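Local structure of putative epimerase (Burkholderia cenocepacia, 4LW8) at residues A[209-215]-A[270-276]. The protein is a putative NAD(P)-dependent epimerase of the epimerase/dehydratase family, probably acting on a sugar nucleotide in lipopolysaccharide O-antigen biosynthesis. Sequence-based numbering, arbitrary orientation.
Sequences NAPRISL and YVIDVTI
Asp-273 OD2 lies at the edge of the Arg-212 guanidinium, tilted from its plane, and accepts from NH2; a water sits in plane at the edge, 2.6 Å from NH1. Guanidinium and carboxylate are steeply inclined (74°), and a single oxygen serves both nitrogens: the salt bridge from NH2 to OD2 (2.9 Å) uses the anti lone pair, and the bond from NH1 is weak. A bend at chi3 (63°) turns the arginine tip across to the neighbouring strand, where it lies alongside Asp-273. The water at NH1 also pairs with Thr-275 OG1, and a second water repeats this link, extending the polar face along the strands.

At the loop end, the Tyr-270 ring meets Ala-210 O at its edge; its hydroxyl donates to that carbonyl (2.7 Å), tilted from the carbonyl plane. Asn-209 OD1 approaches the same ring obliquely at CE1 (3.6 Å). Asn-209, with positive phi, is the C-prime residue of the Schellman motif ending helix 198-207. Ile-272, CG1 anti to the backbone N (chi1 -160°), brings CD1 against Ala-210 CB and, 4.1 Å away, Ile-213 CB, the two isoleucines crossing obliquely.

Ile-213, Leu-215 and Val-274 occupy the face turned to helices 198-207 and 257-268, where Leu-202 and Leu-261 receive them. Backbone bonds alternate from Asp-273 N to Pro-211 O through Leu-215 N to Thr-275 O (2.8 Å). The result is a two-stranded parallel sheet, set apart from the main Rossmann-type sheet, with each strand following a helix, a layered alpha/beta arrangement consistent with the smaller C-terminal substrate-binding lobe of extended short-chain dehydrogenase/reductase epimerases.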
loop_
_atom_site.group_PDB
_atom_site.type_symbol
_atom_site.label_atom_id
_atom_site.label_comp_id
_atom_site.label_asym_id
_atom_site.label_seq_id
_atom_site.Cartn_x
_atom_site.Cartn_y
_atom_site.Cartn_z
ATOM N N ASN A 209 40.840 -8.352 9.121
ATOM C CA ASN A 209 41.223 -9.567 9.840
ATOM C C ASN A 209 40.613 -9.678 11.231
ATOM O O ASN A 209 41.292 -10.072 12.177
ATOM C CB ASN A 209 42.751 -9.650 9.961
ATOM C CG ASN A 209 43.440 -9.694 8.618
ATOM O OD1 ASN A 209 43.250 -10.627 7.836
ATOM N ND2 ASN A 209 44.243 -8.674 8.337
ATOM N N ALA A 210 39.342 -9.319 11.364
ATOM C CA ALA A 210 38.647 -9.463 12.641
ATOM C C ALA A 210 38.649 -10.922 13.086
ATOM O O ALA A 210 38.415 -11.811 12.273
ATOM C CB ALA A 210 37.221 -8.945 12.534
ATOM N N PRO A 211 38.943 -11.176 14.376
ATOM C CA PRO A 211 38.942 -12.559 14.870
ATOM C C PRO A 211 37.536 -13.163 14.884
ATOM O O PRO A 211 37.387 -14.359 14.621
ATOM C CB PRO A 211 39.497 -12.429 16.298
ATOM C CG PRO A 211 39.196 -11.010 16.685
ATOM C CD PRO A 211 39.316 -10.214 15.424
ATOM N N ARG A 212 36.526 -12.371 15.233
ATOM C CA ARG A 212 35.176 -12.920 15.367
ATOM C C ARG A 212 34.051 -12.004 14.889
ATOM O O ARG A 212 34.239 -10.801 14.695
ATOM C CB ARG A 212 34.912 -13.342 16.816
ATOM C CG ARG A 212 35.126 -12.283 17.888
ATOM C CD ARG A 212 34.838 -12.854 19.308
ATOM N NE ARG A 212 35.763 -13.931 19.646
ATOM C CZ ARG A 212 35.499 -15.219 19.482
ATOM N NH1 ARG A 212 34.316 -15.593 19.018
ATOM N NH2 ARG A 212 36.413 -16.128 19.771
ATOM N N ILE A 213 32.871 -12.599 14.723
ATOM C CA ILE A 213 31.659 -11.884 14.337
ATOM C C ILE A 213 30.412 -12.599 14.867
ATOM O O ILE A 213 30.435 -13.799 15.125
ATOM C CB ILE A 213 31.560 -11.733 12.798
ATOM C CG1 ILE A 213 30.510 -10.686 12.419
ATOM C CG2 ILE A 213 31.221 -13.060 12.136
ATOM C CD1 ILE A 213 30.246 -10.606 10.929
ATOM N N SER A 214 29.331 -11.846 15.029
ATOM C CA SER A 214 28.081 -12.380 15.539
ATOM C C SER A 214 27.054 -12.368 14.431
ATOM O O SER A 214 26.868 -11.347 13.771
ATOM C CB SER A 214 27.572 -11.559 16.726
ATOM O OG SER A 214 28.444 -11.669 17.829
ATOM N N LEU A 215 26.408 -13.514 14.214
ATOM C CA LEU A 215 25.441 -13.677 13.127
ATOM C C LEU A 215 24.212 -14.486 13.559
ATOM O O LEU A 215 24.163 -15.017 14.667
ATOM C CB LEU A 215 26.104 -14.355 11.922
ATOM C CG LEU A 215 27.342 -13.674 11.338
ATOM C CD1 LEU A 215 28.074 -14.608 10.375
ATOM C CD2 LEU A 215 26.912 -12.399 10.632
ATOM N N TYR A 270 41.824 -17.113 6.194
ATOM C CA TYR A 270 41.580 -17.561 7.556
ATOM C C TYR A 270 40.080 -17.705 7.784
ATOM O O TYR A 270 39.275 -17.171 7.026
ATOM C CB TYR A 270 42.195 -16.594 8.578
ATOM C CG TYR A 270 41.361 -15.365 8.869
ATOM C CD1 TYR A 270 41.419 -14.254 8.041
ATOM C CD2 TYR A 270 40.538 -15.303 9.991
ATOM C CE1 TYR A 270 40.668 -13.121 8.304
ATOM C CE2 TYR A 270 39.775 -14.165 10.263
ATOM C CZ TYR A 270 39.850 -13.080 9.413
ATOM O OH TYR A 270 39.109 -11.944 9.661
ATOM N N VAL A 271 39.711 -18.406 8.846
ATOM C CA VAL A 271 38.309 -18.653 9.143
ATOM C C VAL A 271 37.897 -17.793 10.327
ATOM O O VAL A 271 38.449 -17.915 11.421
ATOM C CB VAL A 271 38.057 -20.148 9.440
ATOM C CG1 VAL A 271 36.620 -20.393 9.874
ATOM C CG2 VAL A 271 38.431 -20.997 8.229
ATOM N N ILE A 272 36.954 -16.886 10.104
ATOM C CA ILE A 272 36.531 -16.013 11.188
ATOM C C ILE A 272 35.716 -16.836 12.191
ATOM O O ILE A 272 35.026 -17.786 11.819
ATOM C CB ILE A 272 35.727 -14.800 10.668
ATOM C CG1 ILE A 272 35.719 -13.677 11.705
ATOM C CG2 ILE A 272 34.305 -15.197 10.259
ATOM C CD1 ILE A 272 35.218 -12.352 11.165
ATOM N N ASP A 273 35.811 -16.486 13.467
ATOM C CA ASP A 273 35.057 -17.211 14.473
ATOM C C ASP A 273 33.658 -16.596 14.548
ATOM O O ASP A 273 33.506 -15.378 14.543
ATOM C CB ASP A 273 35.763 -17.179 15.838
ATOM C CG ASP A 273 35.292 -18.305 16.763
ATOM O OD1 ASP A 273 34.893 -19.357 16.241
ATOM O OD2 ASP A 273 35.316 -18.145 18.001
ATOM N N VAL A 274 32.639 -17.448 14.559
ATOM C CA VAL A 274 31.248 -17.000 14.551
ATOM C C VAL A 274 30.506 -17.286 15.859
ATOM O O VAL A 274 30.568 -18.390 16.383
ATOM C CB VAL A 274 30.488 -17.659 13.392
ATOM C CG1 VAL A 274 29.007 -17.269 13.421
ATOM C CG2 VAL A 274 31.147 -17.270 12.070
ATOM N N THR A 275 29.829 -16.263 16.378
ATOM C CA THR A 275 28.917 -16.367 17.523
ATOM C C THR A 275 27.486 -16.242 17.030
ATOM O O THR A 275 27.192 -15.395 16.186
ATOM C CB THR A 275 29.176 -15.269 18.585
ATOM O OG1 THR A 275 30.374 -15.561 19.302
ATOM C CG2 THR A 275 28.045 -15.202 19.588
ATOM N N ILE A 276 26.592 -17.082 17.533
ATOM C CA ILE A 276 25.200 -16.961 17.134
ATOM C C ILE A 276 24.448 -16.088 18.134
ATOM O O ILE A 276 24.227 -16.479 19.274
ATOM C CB ILE A 276 24.523 -18.339 16.997
ATOM C CG1 ILE A 276 25.252 -19.175 15.937
ATOM C CG2 ILE A 276 23.069 -18.174 16.610
ATOM C CD1 ILE A 276 25.515 -18.414 14.618
HETATM O O HOH W 1 39.607 -16.005 13.833
HETATM O O HOH W 2 32.303 -17.930 19.084
HETATM O O HOH W 3 32.260 -14.389 17.869
#